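Local coordinates for N-terminal acetyltransferase-like protein (Chaetomium thermophilum, PDB 5NNP) that probably serves as the helical-repeat auxiliary subunit of an N-terminal acetyltransferase complex, with a coenzyme A analogue bound where it meets another protein chain, at residues L249-Y259 against Y283-A293; L316-S324 against K369-Y377. All coordinates share one frame; numbering follows the deposited sequence.

Interaction 1 of 2, residues L249-Y259 against Y283-A293. With CMC (carboxymethyl coenzyme *a), chain B.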
loop_
_atom_site.group_PDB
_atom_site.type_symbol
_atom_site.label_atom_id
_atom_site.label_comp_id
_atom_site.label_asym_id
_atom_site.label_seq_id
_atom_site.Cartn_x
_atom_site.Cartn_y
_atom_site.Cartn_z
ATOM N N LEU A 249 17.932 17.676 9.201
ATOM C CA LEU A 249 17.869 18.521 8.011
ATOM C C LEU A 249 19.132 18.348 7.199
ATOM O O LEU A 249 19.083 18.258 5.967
ATOM C CB LEU A 249 17.688 19.995 8.376
ATOM C CG LEU A 249 16.266 20.480 8.648
ATOM C CD1 LEU A 249 16.305 21.880 9.220
ATOM C CD2 LEU A 249 15.436 20.434 7.372
ATOM N N ASP A 250 20.264 18.305 7.901
ATOM C CA ASP A 250 21.548 18.089 7.261
ATOM C C ASP A 250 21.580 16.732 6.555
ATOM O O ASP A 250 22.273 16.570 5.560
ATOM C CB ASP A 250 22.677 18.201 8.287
ATOM C CG ASP A 250 22.967 19.636 8.684
ATOM O OD1 ASP A 250 23.078 20.485 7.778
ATOM O OD2 ASP A 250 23.086 19.922 9.897
ATOM N N ARG A 251 20.826 15.766 7.072
ATOM C CA ARG A 251 20.747 14.426 6.486
ATOM C C ARG A 251 19.825 14.406 5.260
ATOM O O ARG A 251 20.052 13.675 4.299
ATOM C CB ARG A 251 20.256 13.418 7.538
ATOM C CG ARG A 251 20.194 11.933 7.093
ATOM C CD ARG A 251 19.428 11.090 8.129
ATOM N NE ARG A 251 19.445 9.656 7.848
ATOM C CZ ARG A 251 20.515 8.872 8.010
ATOM N NH1 ARG A 251 21.659 9.388 8.431
ATOM N NH2 ARG A 251 20.448 7.572 7.739
ATOM N N ASN A 252 18.773 15.205 5.296
ATOM C CA ASN A 252 17.770 15.156 4.246
ATOM C C ASN A 252 17.049 16.483 4.203
ATOM O O ASN A 252 15.979 16.634 4.794
ATOM C CB ASN A 252 16.802 13.985 4.490
ATOM C CG ASN A 252 15.651 13.934 3.487
ATOM O OD1 ASN A 252 15.607 14.705 2.525
ATOM N ND2 ASN A 252 14.710 13.013 3.714
ATOM N N PRO A 253 17.655 17.462 3.515
ATOM C CA PRO A 253 17.173 18.839 3.405
ATOM C C PRO A 253 15.817 18.930 2.724
ATOM O O PRO A 253 15.251 20.018 2.639
ATOM C CB PRO A 253 18.259 19.516 2.571
ATOM C CG PRO A 253 19.476 18.726 2.863
ATOM C CD PRO A 253 19.000 17.315 2.941
ATOM N N GLU A 254 15.292 17.794 2.287
ATOM C CA GLU A 254 14.103 17.755 1.443
ATOM C C GLU A 254 12.828 17.323 2.189
ATOM O O GLU A 254 11.794 17.082 1.569
ATOM C CB GLU A 254 14.356 16.805 0.273
ATOM C CG GLU A 254 14.051 17.392 -1.073
ATOM C CD GLU A 254 14.746 18.719 -1.294
ATOM O OE1 GLU A 254 15.906 18.866 -0.844
ATOM O OE2 GLU A 254 14.125 19.614 -1.916
ATOM N N HIS A 255 12.902 17.225 3.510
ATOM C CA HIS A 255 11.803 16.661 4.284
ATOM C C HIS A 255 11.055 17.721 5.130
ATOM O O HIS A 255 11.514 18.083 6.218
ATOM C CB HIS A 255 12.355 15.545 5.172
ATOM C CG HIS A 255 11.302 14.740 5.865
ATOM N ND1 HIS A 255 11.154 14.732 7.235
ATOM C CD2 HIS A 255 10.350 13.912 5.379
ATOM C CE1 HIS A 255 10.155 13.934 7.563
ATOM N NE2 HIS A 255 9.646 13.428 6.454
ATOM N N MET A 256 9.914 18.197 4.616
ATOM C CA MET A 256 9.074 19.241 5.237
ATOM C C MET A 256 9.015 19.284 6.760
ATOM O O MET A 256 9.152 20.348 7.356
ATOM C CB MET A 256 7.629 19.117 4.748
ATOM C CG MET A 256 6.666 20.174 5.252
ATOM S SD MET A 256 4.999 20.038 4.546
ATOM C CE MET A 256 5.262 20.761 2.929
ATOM N N ASP A 257 8.778 18.141 7.391
ATOM C CA ASP A 257 8.568 18.132 8.836
ATOM C C ASP A 257 9.802 18.512 9.653
ATOM O O ASP A 257 9.663 19.002 10.780
ATOM C CB ASP A 257 8.054 16.768 9.290
ATOM C CG ASP A 257 6.637 16.512 8.850
ATOM O OD1 ASP A 257 5.951 17.488 8.468
ATOM O OD2 ASP A 257 6.210 15.343 8.876
ATOM N N TYR A 258 10.998 18.300 9.108
ATOM C CA TYR A 258 12.209 18.690 9.832
ATOM C C TYR A 258 12.263 20.212 9.961
ATOM O O TYR A 258 12.678 20.730 11.001
ATOM C CB TYR A 258 13.482 18.174 9.149
ATOM C CG TYR A 258 13.579 16.662 9.034
ATOM C CD1 TYR A 258 12.867 15.824 9.895
ATOM C CD2 TYR A 258 14.374 16.074 8.061
ATOM C CE1 TYR A 258 12.954 14.444 9.791
ATOM C CE2 TYR A 258 14.459 14.696 7.947
ATOM C CZ TYR A 258 13.749 13.882 8.817
ATOM O OH TYR A 258 13.822 12.507 8.700
ATOM N N TYR A 259 11.839 20.934 8.917
ATOM C CA TYR A 259 11.787 22.394 9.028
ATOM C C TYR A 259 10.733 22.817 10.069
ATOM O O TYR A 259 10.994 23.687 10.903
ATOM C CB TYR A 259 11.496 23.052 7.673
ATOM C CG TYR A 259 12.594 22.893 6.645
ATOM C CD1 TYR A 259 13.680 23.758 6.620
ATOM C CD2 TYR A 259 12.536 21.888 5.686
ATOM C CE1 TYR A 259 14.692 23.620 5.675
ATOM C CE2 TYR A 259 13.539 21.738 4.745
ATOM C CZ TYR A 259 14.615 22.606 4.744
ATOM O OH TYR A 259 15.603 22.452 3.799
ATOM N N TYR A 283 19.701 26.929 5.009
ATOM C CA TYR A 283 19.913 25.604 4.424
ATOM C C TYR A 283 20.003 25.663 2.910
ATOM O O TYR A 283 20.651 24.819 2.306
ATOM C CB TYR A 283 18.829 24.623 4.891
ATOM C CG TYR A 283 19.111 24.224 6.330
ATOM C CD1 TYR A 283 19.956 23.162 6.625
ATOM C CD2 TYR A 283 18.601 24.960 7.385
ATOM C CE1 TYR A 283 20.246 22.828 7.921
ATOM C CE2 TYR A 283 18.887 24.632 8.672
ATOM C CZ TYR A 283 19.710 23.571 8.947
ATOM O OH TYR A 283 19.995 23.254 10.263
ATOM N N ALA A 284 19.388 26.673 2.302
ATOM C CA ALA A 284 19.479 26.866 0.850
ATOM C C ALA A 284 20.914 27.216 0.435
ATOM O O ALA A 284 21.422 26.743 -0.582
ATOM C CB ALA A 284 18.517 27.946 0.394
ATOM N N ALA A 285 21.557 28.049 1.239
ATOM C CA ALA A 285 22.961 28.376 1.059
ATOM C C ALA A 285 23.846 27.147 1.266
ATOM O O ALA A 285 24.803 26.925 0.524
ATOM C CB ALA A 285 23.366 29.481 2.018
ATOM N N LYS A 286 23.521 26.356 2.285
ATOM C CA LYS A 286 24.341 25.217 2.673
ATOM C C LYS A 286 24.138 24.060 1.710
ATOM O O LYS A 286 25.030 23.241 1.514
ATOM C CB LYS A 286 24.001 24.787 4.105
ATOM C CG LYS A 286 24.994 23.840 4.760
ATOM C CD LYS A 286 24.575 23.513 6.180
ATOM C CE LYS A 286 25.559 22.563 6.852
ATOM N NZ LYS A 286 25.101 22.183 8.221
ATOM N N TYR A 287 22.958 24.013 1.099
ATOM C CA TYR A 287 22.568 22.910 0.223
ATOM C C TYR A 287 21.915 23.424 -1.071
ATOM O O TYR A 287 20.700 23.334 -1.255
ATOM C CB TYR A 287 21.622 21.955 0.970
ATOM C CG TYR A 287 22.257 21.280 2.174
ATOM C CD1 TYR A 287 23.261 20.330 2.013
ATOM C CD2 TYR A 287 21.852 21.597 3.474
ATOM C CE1 TYR A 287 23.846 19.714 3.105
ATOM C CE2 TYR A 287 22.429 20.991 4.573
ATOM C CZ TYR A 287 23.427 20.043 4.382
ATOM O OH TYR A 287 24.019 19.419 5.457
ATOM N N PRO A 288 22.740 23.959 -1.981
ATOM C CA PRO A 288 22.320 24.601 -3.235
ATOM C C PRO A 288 21.417 23.754 -4.124
ATOM O O PRO A 288 20.706 24.323 -4.950
ATOM C CB PRO A 288 23.643 24.865 -3.940
ATOM C CG PRO A 288 24.610 25.012 -2.838
ATOM C CD PRO A 288 24.201 24.008 -1.813
ATOM N N ARG A 289 21.441 22.434 -3.968
ATOM C CA ARG A 289 20.603 21.565 -4.793
ATOM C C ARG A 289 19.260 21.245 -4.144
ATOM O O ARG A 289 18.442 20.524 -4.724
ATOM C CB ARG A 289 21.316 20.252 -5.108
ATOM C CG ARG A 289 22.718 20.398 -5.631
ATOM C CD ARG A 289 23.016 19.280 -6.617
ATOM N NE ARG A 289 22.587 19.660 -7.956
ATOM C CZ ARG A 289 22.684 18.882 -9.026
ATOM N NH1 ARG A 289 23.189 17.665 -8.918
ATOM N NH2 ARG A 289 22.271 19.328 -10.205
ATOM N N SER A 290 19.035 21.737 -2.930
ATOM C CA SER A 290 17.742 21.504 -2.304
ATOM C C SER A 290 16.674 22.358 -2.957
ATOM O O SER A 290 16.783 23.584 -2.985
ATOM C CB SER A 290 17.773 21.795 -0.810
ATOM O OG SER A 290 16.443 21.822 -0.313
ATOM N N ASP A 291 15.650 21.708 -3.495
ATOM C CA ASP A 291 14.498 22.437 -3.992
ATOM C C ASP A 291 13.694 22.964 -2.806
ATOM O O ASP A 291 13.252 24.117 -2.814
ATOM C CB ASP A 291 13.617 21.563 -4.875
ATOM C CG ASP A 291 12.523 22.357 -5.554
ATOM O OD1 ASP A 291 12.836 23.361 -6.248
ATOM O OD2 ASP A 291 11.348 21.987 -5.384
ATOM N N ALA A 292 13.529 22.115 -1.790
ATOM C CA ALA A 292 12.755 22.449 -0.598
ATOM C C ALA A 292 13.185 23.772 0.045
ATOM O O ALA A 292 12.341 24.617 0.386
ATOM C CB ALA A 292 12.859 21.324 0.423
ATOM N N ALA A 293 14.495 23.947 0.207
ATOM C CA ALA A 293 15.026 25.118 0.889
ATOM C C ALA A 293 14.733 26.415 0.124
ATOM O O ALA A 293 14.889 27.506 0.673
ATOM C CB ALA A 293 16.526 24.958 1.122
HETATM N N1A CMC B . 17.503 14.186 -20.264
HETATM C C2A CMC B . 18.829 14.187 -19.941
HETATM N N3A CMC B . 19.235 14.144 -18.640
HETATM C C4A CMC B . 18.314 14.100 -17.639
HETATM C C5A CMC B . 16.942 14.095 -17.960
HETATM C C6A CMC B . 16.553 14.138 -19.302
HETATM N N6A CMC B . 15.200 14.130 -19.628
HETATM N N7A CMC B . 16.216 14.042 -16.674
HETATM C C8A CMC B . 17.172 14.020 -15.702
HETATM N N9A CMC B . 18.355 14.062 -16.310
HETATM C C1B CMC B . 19.572 14.031 -15.574
HETATM C C2B CMC B . 20.113 15.379 -15.324
HETATM O O2B CMC B . 21.498 15.393 -15.689
HETATM C C3B CMC B . 20.036 15.581 -13.886
HETATM O O3B CMC B . 21.261 16.179 -13.433
HETATM P P3B CMC B . 21.359 17.754 -13.412
HETATM O O7A CMC B . 22.729 18.172 -13.069
HETATM O O8A CMC B . 20.277 18.390 -12.457
HETATM O O9A CMC B . 21.227 18.275 -14.770
HETATM C C4B CMC B . 19.986 14.221 -13.309
HETATM O O4B CMC B . 19.315 13.439 -14.277
HETATM C C5B CMC B . 19.159 14.288 -12.069
HETATM O O5B CMC B . 17.917 14.850 -12.505
HETATM P P1A CMC B . 16.646 14.332 -11.659
HETATM O O1A CMC B . 15.583 15.392 -11.587
HETATM O O2A CMC B . 17.093 14.003 -10.242
HETATM O O3A CMC B . 16.017 12.996 -12.339
HETATM P P2A CMC B . 14.488 12.611 -12.381
HETATM O O4A CMC B . 13.821 13.393 -13.478
HETATM O O5A CMC B . 13.848 12.937 -11.078
HETATM O O6A CMC B . 14.360 11.067 -12.646
HETATM C CBP CMC B . 14.536 9.094 -14.016
HETATM C CCP CMC B . 15.221 10.428 -13.563
HETATM C CDP CMC B . 14.341 8.254 -12.712
HETATM C CEP CMC B . 15.452 8.305 -15.015
HETATM C CAP CMC B . 13.191 9.457 -14.702
HETATM O OAP CMC B . 13.415 10.115 -15.899
HETATM C C9P CMC B . 12.250 8.276 -14.975
HETATM O O9P CMC B . 11.456 7.891 -14.103
HETATM N N8P CMC B . 12.254 7.625 -16.272
HETATM C C7P CMC B . 11.348 6.526 -16.564
HETATM C C6P CMC B . 11.561 5.276 -15.662
HETATM C C5P CMC B . 13.021 4.901 -15.754
HETATM O O5P CMC B . 13.558 4.820 -16.834
HETATM N N4P CMC B . 13.758 4.674 -14.548
HETATM C C3P CMC B . 15.168 4.359 -14.627
HETATM C C2P CMC B . 15.406 2.859 -14.459
HETATM S S1P CMC B . 17.189 2.558 -14.571
HETATM C C1 CMC B . 17.708 1.642 -13.110
HETATM C C2 CMC B . 16.573 0.724 -12.724
HETATM O O21 CMC B . 15.759 1.051 -11.871
#

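Interaction 2 of 2, residues L316-S324 against K369-Y377. With CMC (carboxymethyl coenzyme *a), chain B.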
loop_
_atom_site.group_PDB
_atom_site.type_symbol
_atom_site.label_atom_id
_atom_site.label_comp_id
_atom_site.label_asym_id
_atom_site.label_seq_id
_atom_site.Cartn_x
_atom_site.Cartn_y
_atom_site.Cartn_z
ATOM N N LEU A 316 15.042 30.485 -12.164
ATOM C CA LEU A 316 15.842 29.265 -12.075
ATOM C C LEU A 316 15.217 28.118 -12.859
ATOM O O LEU A 316 15.894 27.453 -13.644
ATOM C CB LEU A 316 16.022 28.823 -10.623
ATOM C CG LEU A 316 17.144 29.476 -9.827
ATOM C CD1 LEU A 316 16.984 29.131 -8.364
ATOM C CD2 LEU A 316 18.492 29.006 -10.332
ATOM N N MET A 317 13.929 27.877 -12.639
ATOM C CA MET A 317 13.313 26.701 -13.231
ATOM C C MET A 317 13.122 26.892 -14.737
ATOM O O MET A 317 13.425 25.996 -15.527
ATOM C CB MET A 317 11.977 26.375 -12.548
ATOM C CG MET A 317 12.091 26.144 -11.042
ATOM S SD MET A 317 13.027 24.665 -10.541
ATOM C CE MET A 317 11.702 23.462 -10.377
ATOM N N PHE A 318 12.633 28.059 -15.137
ATOM C CA PHE A 318 12.426 28.316 -16.555
ATOM C C PHE A 318 13.739 28.288 -17.318
ATOM O O PHE A 318 13.811 27.721 -18.398
ATOM C CB PHE A 318 11.713 29.642 -16.760
ATOM C CG PHE A 318 10.284 29.607 -16.331
ATOM C CD1 PHE A 318 9.638 28.388 -16.170
ATOM C CD2 PHE A 318 9.583 30.779 -16.071
ATOM C CE1 PHE A 318 8.314 28.334 -15.771
ATOM C CE2 PHE A 318 8.260 30.736 -15.671
ATOM C CZ PHE A 318 7.621 29.519 -15.520
ATOM N N ASP A 319 14.780 28.875 -16.748
ATOM C CA ASP A 319 16.078 28.887 -17.411
ATOM C C ASP A 319 16.609 27.479 -17.620
ATOM O O ASP A 319 17.278 27.191 -18.618
ATOM C CB ASP A 319 17.073 29.715 -16.614
ATOM C CG ASP A 319 16.879 31.200 -16.827
ATOM O OD1 ASP A 319 16.060 31.578 -17.695
ATOM O OD2 ASP A 319 17.558 31.984 -16.140
ATOM N N LYS A 320 16.288 26.612 -16.670
ATOM C CA LYS A 320 16.696 25.223 -16.698
ATOM C C LYS A 320 15.767 24.445 -17.639
ATOM O O LYS A 320 16.041 23.312 -18.018
ATOM C CB LYS A 320 16.680 24.657 -15.270
ATOM C CG LYS A 320 17.510 23.392 -15.057
ATOM C CD LYS A 320 17.311 22.823 -13.649
ATOM C CE LYS A 320 17.441 21.286 -13.615
ATOM N NZ LYS A 320 18.826 20.772 -13.897
ATOM N N GLY A 321 14.668 25.077 -18.030
ATOM C CA GLY A 321 13.739 24.482 -18.971
ATOM C C GLY A 321 12.804 23.448 -18.362
ATOM O O GLY A 321 12.127 22.713 -19.089
ATOM N N VAL A 322 12.748 23.392 -17.036
ATOM C CA VAL A 322 11.967 22.358 -16.359
ATOM C C VAL A 322 10.469 22.427 -16.675
ATOM O O VAL A 322 9.813 23.436 -16.398
ATOM C CB VAL A 322 12.142 22.441 -14.833
ATOM C CG1 VAL A 322 11.276 21.407 -14.157
ATOM C CG2 VAL A 322 13.617 22.273 -14.451
ATOM N N PRO A 323 9.920 21.340 -17.245
ATOM C CA PRO A 323 8.486 21.228 -17.547
ATOM C C PRO A 323 7.599 20.899 -16.327
ATOM O O PRO A 323 6.383 21.041 -16.450
ATOM C CB PRO A 323 8.444 20.089 -18.567
ATOM C CG PRO A 323 9.591 19.205 -18.158
ATOM C CD PRO A 323 10.673 20.148 -17.685
ATOM N N SER A 324 8.183 20.477 -15.196
ATOM C CA SER A 324 7.399 20.144 -14.005
ATOM C C SER A 324 7.249 21.310 -13.023
ATOM O O SER A 324 6.874 21.120 -11.863
ATOM C CB SER A 324 8.038 18.971 -13.275
ATOM O OG SER A 324 8.326 17.924 -14.172
ATOM N N LYS A 369 14.659 26.886 -24.487
ATOM C CA LYS A 369 13.896 26.075 -23.537
ATOM C C LYS A 369 13.186 26.921 -22.488
ATOM O O LYS A 369 12.072 26.594 -22.111
ATOM C CB LYS A 369 14.782 25.028 -22.851
ATOM C CG LYS A 369 15.995 25.559 -22.122
ATOM C CD LYS A 369 16.657 24.464 -21.295
ATOM C CE LYS A 369 18.144 24.703 -21.104
ATOM N NZ LYS A 369 18.914 24.478 -22.379
ATOM N N GLY A 370 13.826 28.000 -22.033
ATOM C CA GLY A 370 13.204 28.949 -21.133
ATOM C C GLY A 370 11.852 29.436 -21.627
ATOM O O GLY A 370 10.878 29.441 -20.870
ATOM N N LYS A 371 11.781 29.826 -22.897
ATOM C CA LYS A 371 10.544 30.360 -23.464
ATOM C C LYS A 371 9.460 29.300 -23.563
ATOM O O LYS A 371 8.289 29.567 -23.293
ATOM C CB LYS A 371 10.790 30.957 -24.851
ATOM C CG LYS A 371 9.508 31.382 -25.547
ATOM C CD LYS A 371 9.778 32.338 -26.702
ATOM C CE LYS A 371 8.479 32.938 -27.244
ATOM N NZ LYS A 371 8.701 33.963 -28.298
ATOM N N GLY A 372 9.856 28.098 -23.970
ATOM C CA GLY A 372 8.948 26.965 -23.964
ATOM C C GLY A 372 8.419 26.707 -22.564
ATOM O O GLY A 372 7.222 26.503 -22.370
ATOM N N ALA A 373 9.311 26.757 -21.579
ATOM C CA ALA A 373 8.952 26.410 -20.206
ATOM C C ALA A 373 7.942 27.403 -19.604
ATOM O O ALA A 373 7.032 27.001 -18.884
ATOM C CB ALA A 373 10.224 26.307 -19.326
ATOM N N ALA A 374 8.088 28.687 -19.912
ATOM C CA ALA A 374 7.129 29.687 -19.446
ATOM C C ALA A 374 5.801 29.564 -20.183
ATOM O O ALA A 374 4.745 29.685 -19.579
ATOM C CB ALA A 374 7.692 31.094 -19.615
ATOM N N LEU A 375 5.845 29.339 -21.491
ATOM C CA LEU A 375 4.605 29.209 -22.248
ATOM C C LEU A 375 3.862 27.967 -21.762
ATOM O O LEU A 375 2.641 27.972 -21.613
ATOM C CB LEU A 375 4.873 29.138 -23.761
ATOM C CG LEU A 375 5.371 30.411 -24.470
ATOM C CD1 LEU A 375 5.762 30.094 -25.904
ATOM C CD2 LEU A 375 4.324 31.530 -24.454
ATOM N N TYR A 376 4.615 26.908 -21.495
ATOM C CA TYR A 376 4.043 25.669 -20.979
ATOM C C TYR A 376 3.460 25.837 -19.582
ATOM O O TYR A 376 2.458 25.199 -19.245
ATOM C CB TYR A 376 5.096 24.564 -20.955
ATOM C CG TYR A 376 4.548 23.226 -20.533
ATOM C CD1 TYR A 376 3.549 22.604 -21.264
ATOM C CD2 TYR A 376 5.039 22.573 -19.415
ATOM C CE1 TYR A 376 3.050 21.373 -20.888
ATOM C CE2 TYR A 376 4.541 21.345 -19.028
ATOM C CZ TYR A 376 3.547 20.750 -19.769
ATOM O OH TYR A 376 3.052 19.528 -19.391
ATOM N N TYR A 377 4.098 26.677 -18.764
ATOM C CA TYR A 377 3.581 26.952 -17.425
ATOM C C TYR A 377 2.239 27.655 -17.548
ATOM O O TYR A 377 1.280 27.349 -16.826
ATOM C CB TYR A 377 4.540 27.811 -16.596
ATOM C CG TYR A 377 4.038 28.074 -15.185
ATOM C CD1 TYR A 377 3.094 29.072 -14.924
ATOM C CD2 TYR A 377 4.503 27.326 -14.113
ATOM C CE1 TYR A 377 2.639 29.309 -13.635
ATOM C CE2 TYR A 377 4.058 27.553 -12.832
ATOM C CZ TYR A 377 3.126 28.542 -12.596
ATOM O OH TYR A 377 2.691 28.758 -11.303
HETATM N N1A CMC B . 17.503 14.186 -20.264
HETATM C C2A CMC B . 18.829 14.187 -19.941
HETATM N N3A CMC B . 19.235 14.144 -18.640
HETATM C C4A CMC B . 18.314 14.100 -17.639
HETATM C C5A CMC B . 16.942 14.095 -17.960
HETATM C C6A CMC B . 16.553 14.138 -19.302
HETATM N N6A CMC B . 15.200 14.130 -19.628
HETATM N N7A CMC B . 16.216 14.042 -16.674
HETATM C C8A CMC B . 17.172 14.020 -15.702
HETATM N N9A CMC B . 18.355 14.062 -16.310
HETATM C C1B CMC B . 19.572 14.031 -15.574
HETATM C C2B CMC B . 20.113 15.379 -15.324
HETATM O O2B CMC B . 21.498 15.393 -15.689
HETATM C C3B CMC B . 20.036 15.581 -13.886
HETATM O O3B CMC B . 21.261 16.179 -13.433
HETATM P P3B CMC B . 21.359 17.754 -13.412
HETATM O O7A CMC B . 22.729 18.172 -13.069
HETATM O O8A CMC B . 20.277 18.390 -12.457
HETATM O O9A CMC B . 21.227 18.275 -14.770
HETATM C C4B CMC B . 19.986 14.221 -13.309
HETATM O O4B CMC B . 19.315 13.439 -14.277
HETATM C C5B CMC B . 19.159 14.288 -12.069
HETATM O O5B CMC B . 17.917 14.850 -12.505
HETATM P P1A CMC B . 16.646 14.332 -11.659
HETATM O O1A CMC B . 15.583 15.392 -11.587
HETATM O O2A CMC B . 17.093 14.003 -10.242
HETATM O O3A CMC B . 16.017 12.996 -12.339
HETATM P P2A CMC B . 14.488 12.611 -12.381
HETATM O O4A CMC B . 13.821 13.393 -13.478
HETATM O O5A CMC B . 13.848 12.937 -11.078
HETATM O O6A CMC B . 14.360 11.067 -12.646
HETATM C CBP CMC B . 14.536 9.094 -14.016
HETATM C CCP CMC B . 15.221 10.428 -13.563
HETATM C CDP CMC B . 14.341 8.254 -12.712
HETATM C CEP CMC B . 15.452 8.305 -15.015
HETATM C CAP CMC B . 13.191 9.457 -14.702
HETATM O OAP CMC B . 13.415 10.115 -15.899
HETATM C C9P CMC B . 12.250 8.276 -14.975
HETATM O O9P CMC B . 11.456 7.891 -14.103
HETATM N N8P CMC B . 12.254 7.625 -16.272
HETATM C C7P CMC B . 11.348 6.526 -16.564
HETATM C C6P CMC B . 11.561 5.276 -15.662
HETATM C C5P CMC B . 13.021 4.901 -15.754
HETATM O O5P CMC B . 13.558 4.820 -16.834
HETATM N N4P CMC B . 13.758 4.674 -14.548
HETATM C C3P CMC B . 15.168 4.359 -14.627
HETATM C C2P CMC B . 15.406 2.859 -14.459
HETATM S S1P CMC B . 17.189 2.558 -14.571
HETATM C C1 CMC B . 17.708 1.642 -13.110
HETATM C C2 CMC B . 16.573 0.724 -12.724
HETATM O O21 CMC B . 15.759 1.051 -11.871
HETATM O O HOH W 1 7.732 25.133 -16.926
#

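Interaction 1 of 2, residues L249-Y259 against Y283-A293
Two turns between helices of the helical-repeat solenoid face each other here, and E254 of one grips S290 and A292 of the other. Its chain bends at chi2 (52°), which brings the carboxylate across. E254 OE2 accepts from A292 N at 2.6 Å, and E254 OE1 accepts from S290 OG at 3.1 Å, both on the syn side, somewhat out of the carboxylate plane. S290 OG also receives A293 N, a capping bond at the start of the next helix. Both turns are type I, N252 to H255 and Y287 to S290, each joining successive helices. P253 CG lies over one face of the Y287 ring, 3.9 Å from its centroid. K286 CG lies over the opposite face, toward the rim. Two donors share D250 OD1 from the same face: Y287 OH at 2.7 Å on the anti side, and K286 NZ, in a salt bridge, from above the carboxylate plane. L249 forks between two rings, with CD1 over a face of Y283 and CD2 over the centre of Y259. Y259 OH donates to P253 O in the carbonyl plane, on a lone pair. R289 NH2 bonds the coenzyme phosphate oxygen O7A at 3.1 Å; NH1 pairs with an acidic side chain of another protein chain.

Interaction 2 of 2, residues L316-S324 against K369-Y377
F318 is the knob of this contact, and it fills a hollow made by G370, A373, A374 and Y377. The N-to-C directions of the helical segments 316-320 and 369-377 are 122° apart, with their axes 7.4 Å apart at the closest. F318 CG stands anti to its carbonyl carbon (chi1 -71°), which sends the ring over the second helix. A374 CA sits almost centrally over one ring face, 4.0 Å from the centroid. F318 CD1 meets A373 CB at 3.8 Å on one wall of the hollow. F318 CZ meets Y377 CB at 3.7 Å on another, and the edge of F318 is offset toward the face of Y377, planes 71° apart. Y349 of helix 336-352 adds a further edge-to-face partner. With an alanine at F318, a gap would probably open over A374 and Y377 would lose one of its edge-to-face neighbours. G370 has no side chain, and its CA comes against F318 O in a CA-H...O contact. Beside it, K369 lays its aliphatic chain along the end of the first helix, with CD 3.7 Å from G321 CA. P323 O lies at the edge of the Y376 ring, near its plane. A water donates to both V322 O (2.7 Å) and A373 O, bridging the two backbones. On the far flank, K320 NZ donates to the coenzyme phosphate oxygen O8A at 3.1 Å. G321, with positive phi, ends helix 303-320 in a Schellman motif, set with a knob-into-hole fit against helix 369-381, which leads into a predicted TPR of the NatA auxiliary-subunit family region.

How the interactions relate
Going from the N terminus, helix 238-251 turns into helix 256-265, and interaction 1 closes when the chain comes back through the end of helix 273-286. Its loop spans 23 residues. The chain then runs through helix 292-295 into helix 303-320, where interaction 2 opens. That contact closes after 44 intervening residues on helix 369-381, after helices 325-329 and 336-352 and an unmodelled gap at 360-366. The two loops lie in series and do not overlap. Their centres are about 23 Å apart, yet D291 and M317 touch. Both contacts also reach the coenzyme analogue through its 3'-phosphate, so consecutive parts of the solenoid border one ligand, which another protein chain binds too.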